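Local coordinates for protein putative phosphosugar isomerase (Silicibacter pomeroyi DSS-3, PDB 3FJ1) that is of unproven function but, as a protein with two SIS domains, probably binds phosphosugars and may act as an isomerase or aminotransferase, at residues 199-203 with 322-327. Sequence-based numbering, arbitrary orientation.
Sequences RVAIG and AFASER
Arg-199 and Phe-323 bring their CA atoms to 5.6 Å where helix 196-204 meets the C-terminal end of helix 308-326; the segment axes pass 10.5 Å apart at -60°. In this double-SIS architecture, helix 196-204 leads into strand 208-212 of the second parallel five-stranded sheet, strand order 2-1-3-4-5. Phe-323, its CG anti to the backbone N (chi1 174°), extends its ring to helix 196-204, where CZ lies 3.4 Å from Ile-202 CG2 and the ring edge faces the backbone of Gly-203. Phe-227 and Met-319 also touch Ile-202, continuing this apolar layer. On the outer side, Arg-199 passes along Ala-322, whose CB lies over one face of the guanidinium. It then grips Glu-326 side-on: NE donates to OE2 at 2.8 Å, nearly straight, while NH2 reaches OE1 at 3.1 Å. The guanidinium and carboxylate planes are turned 47° apart, and NE meets OE2 from above the carboxylate plane. Arg-199 NH1 pairs with Asp-194, a second anchor for the group. A methionine in place of Arg-199 would probably leave Glu-326 without its charge partner on the other helix and deprive Asp-194 of this salt bridge. The extended side chain of Arg-327 runs across one face of the Phe-323 ring, CD lying over it toward the rim, and its guanidinium nitrogen NH1 binds both Phe-323 O and, at 2.8 Å, Glu-326 OE2, approaching that oxygen on its anti side.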
loop_
_atom_site.group_PDB
_atom_site.type_symbol
_atom_site.label_atom_id
_atom_site.label_comp_id
_atom_site.label_asym_id
_atom_site.label_seq_id
_atom_site.Cartn_x
_atom_site.Cartn_y
_atom_site.Cartn_z
ATOM N N ARG A 199 14.327 0.345 -23.606
ATOM C CA ARG A 199 15.078 1.583 -23.441
ATOM C C ARG A 199 14.709 2.567 -24.577
ATOM O O ARG A 199 14.505 3.760 -24.342
ATOM C CB ARG A 199 16.584 1.318 -23.368
ATOM C CG ARG A 199 16.983 0.243 -22.365
ATOM C CD ARG A 199 18.427 0.305 -21.905
ATOM N NE ARG A 199 19.415 0.384 -22.993
ATOM C CZ ARG A 199 20.023 -0.643 -23.570
ATOM N NH1 ARG A 199 19.749 -1.882 -23.249
ATOM N NH2 ARG A 199 20.910 -0.418 -24.518
ATOM N N VAL A 200 14.622 2.066 -25.806
ATOM C CA VAL A 200 14.160 2.899 -26.928
ATOM C C VAL A 200 12.732 3.445 -26.681
ATOM O O VAL A 200 12.472 4.626 -26.927
ATOM C CB VAL A 200 14.217 2.124 -28.272
ATOM C CG1 VAL A 200 13.598 2.934 -29.390
ATOM C CG2 VAL A 200 15.667 1.766 -28.567
ATOM N N ALA A 201 11.829 2.596 -26.200
ATOM C CA ALA A 201 10.430 2.996 -25.944
ATOM C C ALA A 201 10.362 4.075 -24.888
ATOM O O ALA A 201 9.615 5.037 -25.042
ATOM C CB ALA A 201 9.543 1.829 -25.514
ATOM N N ILE A 202 11.113 3.882 -23.805
ATOM C CA ILE A 202 11.143 4.879 -22.722
ATOM C C ILE A 202 11.799 6.175 -23.202
ATOM O O ILE A 202 11.313 7.280 -22.902
ATOM C CB ILE A 202 11.831 4.337 -21.423
ATOM C CG1 ILE A 202 11.048 3.166 -20.851
ATOM C CG2 ILE A 202 11.937 5.455 -20.380
ATOM C CD1 ILE A 202 11.802 2.364 -19.818
ATOM N N GLY A 203 12.885 6.064 -23.967
ATOM C CA GLY A 203 13.511 7.252 -24.523
ATOM C C GLY A 203 12.543 8.063 -25.370
ATOM O O GLY A 203 12.570 9.286 -25.360
ATOM N N ALA A 322 21.358 0.846 -17.833
ATOM C CA ALA A 322 21.757 1.039 -19.221
ATOM C C ALA A 322 21.039 2.268 -19.801
ATOM O O ALA A 322 21.626 3.033 -20.548
ATOM C CB ALA A 322 21.452 -0.203 -20.052
ATOM N N PHE A 323 19.753 2.408 -19.493
ATOM C CA PHE A 323 18.944 3.534 -19.961
ATOM C C PHE A 323 19.548 4.858 -19.514
ATOM O O PHE A 323 19.705 5.814 -20.313
ATOM C CB PHE A 323 17.524 3.412 -19.411
ATOM C CG PHE A 323 16.665 4.585 -19.730
ATOM C CD1 PHE A 323 16.131 4.745 -20.993
ATOM C CD2 PHE A 323 16.413 5.562 -18.780
ATOM C CE1 PHE A 323 15.336 5.873 -21.305
ATOM C CE2 PHE A 323 15.616 6.701 -19.105
ATOM C CZ PHE A 323 15.084 6.828 -20.347
ATOM N N ALA A 324 19.887 4.933 -18.234
ATOM C CA ALA A 324 20.422 6.159 -17.684
ATOM C C ALA A 324 21.824 6.468 -18.207
ATOM O O ALA A 324 22.086 7.606 -18.635
ATOM C CB ALA A 324 20.429 6.113 -16.129
ATOM N N SER A 325 22.710 5.472 -18.194
ATOM C CA SER A 325 24.106 5.717 -18.582
ATOM C C SER A 325 24.238 6.119 -20.061
ATOM O O SER A 325 24.999 7.026 -20.390
ATOM C CB SER A 325 25.030 4.546 -18.217
ATOM O OG SER A 325 24.565 3.308 -18.732
ATOM N N GLU A 326 23.474 5.501 -20.943
ATOM C CA GLU A 326 23.559 5.864 -22.350
ATOM C C GLU A 326 22.911 7.238 -22.638
ATOM O O GLU A 326 23.111 7.784 -23.715
ATOM C CB GLU A 326 22.986 4.756 -23.237
ATOM C CG GLU A 326 21.491 4.640 -23.225
ATOM C CD GLU A 326 21.010 3.318 -23.806
ATOM O OE1 GLU A 326 21.859 2.535 -24.306
ATOM O OE2 GLU A 326 19.784 3.086 -23.800
ATOM N N ARG A 327 22.156 7.788 -21.684
ATOM C CA ARG A 327 21.569 9.138 -21.797
ATOM C C ARG A 327 22.256 10.177 -20.901
ATOM O O ARG A 327 21.717 11.265 -20.669
ATOM C CB ARG A 327 20.070 9.090 -21.500
ATOM C CG ARG A 327 19.327 8.516 -22.664
ATOM C CD ARG A 327 17.893 8.112 -22.396
ATOM N NE ARG A 327 17.367 7.475 -23.608
ATOM C CZ ARG A 327 17.655 6.230 -23.993
ATOM N NH1 ARG A 327 18.450 5.458 -23.275
ATOM N NH2 ARG A 327 17.154 5.740 -25.112
#